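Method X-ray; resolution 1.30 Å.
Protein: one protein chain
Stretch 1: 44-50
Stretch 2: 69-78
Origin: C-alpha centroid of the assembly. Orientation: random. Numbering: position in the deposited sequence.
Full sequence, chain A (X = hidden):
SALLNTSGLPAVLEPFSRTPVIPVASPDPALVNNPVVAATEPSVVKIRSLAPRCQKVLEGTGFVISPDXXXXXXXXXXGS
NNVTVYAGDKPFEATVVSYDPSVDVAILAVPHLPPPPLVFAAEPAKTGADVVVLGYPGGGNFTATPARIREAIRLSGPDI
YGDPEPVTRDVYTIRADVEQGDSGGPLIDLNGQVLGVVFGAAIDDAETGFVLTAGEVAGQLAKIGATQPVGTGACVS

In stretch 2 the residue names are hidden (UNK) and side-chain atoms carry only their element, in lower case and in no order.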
ATOM      1  N   VAL A  44     -22.284   3.755  14.693  1.00  9.81           N
ATOM      2  CA  VAL A  44     -21.636   2.588  14.100  1.00 10.00           C
ATOM      3  C   VAL A  44     -22.092   2.530  12.661  1.00 10.40           C
ATOM      4  O   VAL A  44     -23.298   2.449  12.401  1.00 11.70           O
ATOM      5  CB  VAL A  44     -22.007   1.309  14.848  1.00 10.00           C
ATOM      6  CG1 VAL A  44     -21.293   0.133  14.229  1.00 11.25           C
ATOM      7  CG2 VAL A  44     -21.655   1.409  16.333  1.00 11.48           C
ATOM      8  N   VAL A  45     -21.135   2.629  11.740  1.00  9.91           N
ATOM      9  CA  VAL A  45     -21.451   2.861  10.345  1.00  9.96           C
ATOM     10  C   VAL A  45     -21.028   1.682   9.479  1.00  9.98           C
ATOM     11  O   VAL A  45     -20.130   0.925   9.841  1.00 10.42           O
ATOM     12  CB  VAL A  45     -20.797   4.182   9.839  1.00 10.35           C
ATOM     13  CG1 VAL A  45     -21.326   5.375  10.612  1.00 12.26           C
ATOM     14  CG2 VAL A  45     -19.254   4.136   9.936  1.00 11.42           C
ATOM     15  N   LYS A  46     -21.667   1.551   8.322  1.00 10.31           N
ATOM     16  CA  LYS A  46     -21.291   0.512   7.371  1.00 11.38           C
ATOM     17  C   LYS A  46     -20.306   1.120   6.381  1.00 10.53           C
ATOM     18  O   LYS A  46     -20.462   2.269   5.977  1.00 11.39           O
ATOM     19  CB  LYS A  46     -22.550   0.005   6.666  1.00 12.25           C
ATOM     20  CG  LYS A  46     -22.255  -1.135   5.686  1.00 15.10           C
ATOM     21  CD  LYS A  46     -23.432  -1.531   4.805  1.00 17.35           C
ATOM     22  CE  LYS A  46     -22.884  -2.138   3.532  1.00 24.76           C
ATOM     23  NZ  LYS A  46     -23.941  -2.397   2.514  1.00 28.38           N
ATOM     24  N   ILE A  47     -19.283   0.344   6.023  1.00 10.93           N
ATOM     25  CA  ILE A  47     -18.296   0.806   5.046  1.00 10.82           C
ATOM     26  C   ILE A  47     -18.366  -0.100   3.825  1.00 10.86           C
ATOM     27  O   ILE A  47     -18.379  -1.304   3.944  1.00 11.45           O
ATOM     28  CB  ILE A  47     -16.895   0.808   5.652  1.00 11.35           C
ATOM     29  CG1 ILE A  47     -16.973   1.664   6.942  1.00 15.50           C
ATOM     30  CG2 ILE A  47     -15.890   1.395   4.660  1.00 12.03           C
ATOM     31  CD1 ILE A  47     -15.728   1.981   7.658  1.00 16.35           C
ATOM     32  N   ARG A  48     -18.449   0.509   2.662  1.00 10.50           N
ATOM     33  CA  ARG A  48     -18.405  -0.240   1.403  1.00 11.37           C
ATOM     34  C   ARG A  48     -17.290   0.337   0.553  1.00 11.03           C
ATOM     35  O   ARG A  48     -17.276   1.533   0.255  1.00 11.87           O
ATOM     36  CB  ARG A  48     -19.732  -0.105   0.658  1.00 13.25           C
ATOM     37  CG  ARG A  48     -19.835  -0.924  -0.593  1.00 16.25           C
ATOM     38  CD  ARG A  48     -21.287  -0.890  -1.076  1.00 21.84           C
ATOM     39  NE  ARG A  48     -21.391  -1.357  -2.457  1.00 23.63           N
ATOM     40  CZ  ARG A  48     -21.991  -2.479  -2.828  1.00 38.34           C
ATOM     41  NH1 ARG A  48     -22.579  -3.257  -1.922  1.00 30.90           N
ATOM     42  NH2 ARG A  48     -22.014  -2.807  -4.111  1.00 28.01           N
ATOM     43  N   SER A  49     -16.372  -0.525   0.136  1.00 11.09           N
ATOM     44  CA  SER A  49     -15.178  -0.094  -0.603  1.00 12.60           C
ATOM     45  C   SER A  49     -15.114  -0.826  -1.929  1.00 12.52           C
ATOM     46  O   SER A  49     -15.098  -2.066  -1.971  1.00 13.25           O
ATOM     47  CB  SER A  49     -13.924  -0.354   0.214  1.00 12.74           C
ATOM     48  OG  SER A  49     -14.031   0.281   1.503  1.00 14.21           O
ATOM     49  N   LEU A  50     -15.093  -0.077  -3.019  1.00 11.60           N
ATOM     50  CA  LEU A  50     -14.953  -0.665  -4.358  1.00 12.17           C
ATOM     51  C   LEU A  50     -13.484  -0.939  -4.556  1.00 11.43           C
ATOM     52  O   LEU A  50     -12.648  -0.042  -4.396  1.00 11.68           O
ATOM     53  CB  LEU A  50     -15.451   0.304  -5.431  1.00 13.47           C
ATOM     54  CG  LEU A  50     -16.872   0.824  -5.213  1.00 15.51           C
ATOM     55  CD1 LEU A  50     -17.253   1.732  -6.359  1.00 17.87           C
ATOM     56  CD2 LEU A  50     -17.874  -0.321  -5.050  1.00 19.12           C
ATOM     57  N   UNK A  69     -15.061  11.961  11.501  1.00  8.11           N
ATOM     58  CA  UNK A  69     -13.930  11.022  11.484  1.00  8.12           C
ATOM     59  C   UNK A  69     -14.399   9.647  11.915  1.00  8.17           C
ATOM     60  O   UNK A  69     -15.041   9.491  12.953  1.00  8.75           O
ATOM     61  c   UNK A  69     -11.214  12.453  10.766  1.00  9.53           C
ATOM     62  n   UNK A  69     -10.391  13.564  10.287  1.00  9.52           N
ATOM     63  c   UNK A  69     -12.066  12.757  11.989  1.00  8.08           C
ATOM     64  n   UNK A  69     -12.104  14.548   9.097  1.00  9.22           N
ATOM     65  n   UNK A  69      -9.960  15.412   9.011  1.00 10.04           N
ATOM     66  c   UNK A  69     -10.819  14.503   9.453  1.00  9.13           C
ATOM     67  c   UNK A  69     -12.799  11.488  12.417  1.00  8.52           C
ATOM     68  N   UNK A  70     -14.080   8.649  11.089  1.00  7.39           N
ATOM     69  CA  UNK A  70     -14.502   7.276  11.313  1.00  7.81           C
ATOM     70  C   UNK A  70     -13.263   6.369  11.388  1.00  7.67           C
ATOM     71  O   UNK A  70     -12.352   6.485  10.552  1.00  9.35           O
ATOM     72  c   UNK A  70     -15.623   5.306  10.160  1.00  9.05           C
ATOM     73  c   UNK A  70     -15.423   6.822  10.173  1.00  7.81           C
ATOM     74  c   UNK A  70     -16.766   7.498  10.314  1.00  9.55           C
ATOM     75  N   UNK A  71     -13.223   5.480  12.382  1.00  7.68           N
ATOM     76  CA  UNK A  71     -12.166   4.478  12.458  1.00  8.38           C
ATOM     77  C   UNK A  71     -12.714   3.141  11.918  1.00  8.76           C
ATOM     78  O   UNK A  71     -13.887   2.780  12.171  1.00  8.49           O
ATOM     79  c   UNK A  71      -8.763   4.722  15.596  1.00 12.11           C
ATOM     80  s   UNK A  71      -9.762   3.229  15.624  1.00 11.04           S
ATOM     81  c   UNK A  71     -10.560   3.257  13.997  1.00 10.10           C
ATOM     82  c   UNK A  71     -11.671   4.300  13.906  1.00  9.18           C
ATOM     83  N   UNK A  72     -11.845   2.409  11.220  1.00  8.63           N
ATOM     84  CA  UNK A  72     -12.133   1.053  10.773  1.00  9.04           C
ATOM     85  C   UNK A  72     -10.802   0.300  10.708  1.00  8.33           C
ATOM     86  O   UNK A  72      -9.767   0.851  11.092  1.00  9.23           O
ATOM     87  c   UNK A  72     -12.875   1.053   9.408  1.00  9.75           C
ATOM     88  c   UNK A  72     -12.033   1.622   8.260  1.00 10.73           C
ATOM     89  o   UNK A  72     -13.288  -0.283   9.076  1.00  9.80           O
ATOM     90  N   UNK A  73     -10.823  -0.955  10.266  1.00  9.22           N
ATOM     91  CA  UNK A  73      -9.559  -1.642  10.018  1.00  9.37           C
ATOM     92  C   UNK A  73      -8.984  -1.268   8.668  1.00  9.14           C
ATOM     93  O   UNK A  73      -9.738  -0.981   7.731  1.00 10.19           O
ATOM     94  c   UNK A  73      -9.730  -3.160  10.061  1.00 10.63           C
ATOM     95  c   UNK A  73     -10.016  -3.698  11.459  1.00 11.93           C
ATOM     96  n   UNK A  73      -9.177  -3.352  12.431  1.00 13.66           N
ATOM     97  o   UNK A  73     -10.951  -4.469  11.636  1.00 15.93           O
ATOM     98  N   UNK A  74      -7.656  -1.324   8.553  1.00  8.98           N
ATOM     99  CA  UNK A  74      -7.041  -1.116   7.251  1.00  9.64           C
ATOM    100  C   UNK A  74      -7.558  -2.143   6.242  1.00  9.46           C
ATOM    101  O   UNK A  74      -7.802  -1.808   5.090  1.00  9.57           O
ATOM    102  c   UNK A  74      -5.529  -1.168   7.354  1.00 10.02           C
ATOM    103  N   UNK A  75      -7.748  -3.392   6.671  1.00  9.64           N
ATOM    104  CA  UNK A  75      -8.146  -4.422   5.710  1.00 10.46           C
ATOM    105  C   UNK A  75      -9.567  -4.244   5.199  1.00 10.59           C
ATOM    106  O   UNK A  75      -9.949  -4.868   4.219  1.00 12.26           O
ATOM    107  c   UNK A  75     -10.194  -6.702   7.221  1.00 11.93           C
ATOM    108  n   UNK A  75     -10.622  -7.004   8.492  1.00 13.33           N
ATOM    109  c   UNK A  75      -9.642  -6.762   9.343  1.00 12.65           C
ATOM    110  c   UNK A  75      -8.917  -6.248   7.320  1.00 10.71           C
ATOM    111  c   UNK A  75      -7.930  -5.834   6.263  1.00 10.87           C
ATOM    112  n   UNK A  75      -8.602  -6.296   8.666  1.00 11.75           N
ATOM    113  N   UNK A  76     -10.352  -3.366   5.818  1.00 10.06           N
ATOM    114  CA  UNK A  76     -11.684  -3.070   5.295  1.00 10.10           C
ATOM    115  C   UNK A  76     -11.616  -2.195   4.036  1.00  9.90           C
ATOM    116  O   UNK A  76     -12.547  -2.215   3.235  1.00 10.98           O
ATOM    117  c   UNK A  76     -12.836  -3.510   7.443  1.00 11.80           C
ATOM    118  c   UNK A  76     -13.846  -1.842   5.922  1.00 11.73           C
ATOM    119  c   UNK A  76     -12.552  -2.454   6.413  1.00 10.07           C
ATOM    120  N   UNK A  77     -10.508  -1.461   3.851  1.00  8.76           N
ATOM    121  CA  UNK A  77     -10.353  -0.595   2.693  1.00  9.43           C
ATOM    122  C   UNK A  77      -9.139  -0.948   1.831  1.00  9.68           C
ATOM    123  O   UNK A  77      -8.919  -0.305   0.804  1.00  9.89           O
ATOM    124  c   UNK A  77     -10.285   0.927   3.116  1.00  9.58           C
ATOM    125  c   UNK A  77      -9.053   1.224   3.982  1.00 11.15           C
ATOM    126  c   UNK A  77     -11.562   1.337   3.835  1.00 10.34           C
ATOM    127  N   UNK A  78      -8.380  -1.971   2.222  1.00  9.87           N
ATOM    128  CA  UNK A  78      -7.134  -2.319   1.526  1.00  9.73           C
ATOM    129  C   UNK A  78      -7.369  -2.615   0.055  1.00 10.14           C
ATOM    130  O   UNK A  78      -8.228  -3.413  -0.286  1.00 10.81           O
ATOM    131  c   UNK A  78      -6.500  -3.516   2.186  1.00 10.84           C
TER
HETATM  132  O   HOH W   1     -15.188  -1.396   2.936  1.00 18.55           O

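Position 69 carries seven side-chain atoms: three carbons in a row, a nitrogen, then a carbon bearing two more nitrogens. That guanidinium makes it Arg 69. It lies out of reach of stretch 1, and its polar end suits a partly exposed place, with a hydrogen bond made elsewhere in the structure.

Position 70 has three carbons, the first carrying the other two, and its CA-to-CB bond points toward stretch 1. One branch carbon lies 3.8 Å from Val 45 CG2 and 4.2 Å from Ile 47 CD1. This is Val 70, a short, branched, apolar side chain meeting two apolar neighbours.

At position 71 an unbranched chain runs two carbons, sulfur, carbon, which identifies Met 71. Its CA-to-CB bond points away; the long apolar chain is buried without touching stretch 1.

Position 72 has one carbon carrying an oxygen and a carbon, and its CB comes 3.5 Å from Ile 47 CD1. It is Thr 72, which combines a carbon surface for Ile 47 with a hydroxyl hydrogen-bonded elsewhere in the structure.

Position 73 shows two carbons, the second bearing one oxygen and one nitrogen: Asn 73. It does not touch stretch 1; its ND2 is hydrogen-bonded elsewhere, which suits a polar side chain in a buried place. Its backbone O accepts a hydrogen bond from the N of position 76 (3.1 Å), helping to turn the chain after the strand.

Position 74 has a single side-chain carbon, hence Ala 74, small and buried. Its O accepts from the N of position 77 at 3.0 Å.

Position 75 bears one carbon and a five-membered ring of three carbons and two nitrogens. This is His 75, out of reach of stretch 1, with both ring nitrogens hydrogen-bonded elsewhere.

Position 76 has one carbon carrying two others, one of them 4.0 Å from Ile 47 CG2: Val 76. Position 77 repeats the pattern, with a branch carbon 3.6 Å from Ser 49 OG: Val 77. Both CA-to-CB bonds point sideways, and compact branching lets both fill buried space beside the strand.

Position 78, one carbon with its CA-to-CB bond pointing away, is Ala 78; a lone methyl takes little buried room and needs no polar partner.

The contact works through alternation: Val 45, Ile 47 and Ser 49 face stretch 2 from one side of their strand. Ile 47 is central, its CD1 reaching Thr 72 and its CG2 Val 76. Water 1 accepts from Ser 49 OG (2.5 Å) and donates to Val 76 O (2.8 Å), bridging the stretches.

Stretch 2, residues 69-78: RVMTNAHVVA
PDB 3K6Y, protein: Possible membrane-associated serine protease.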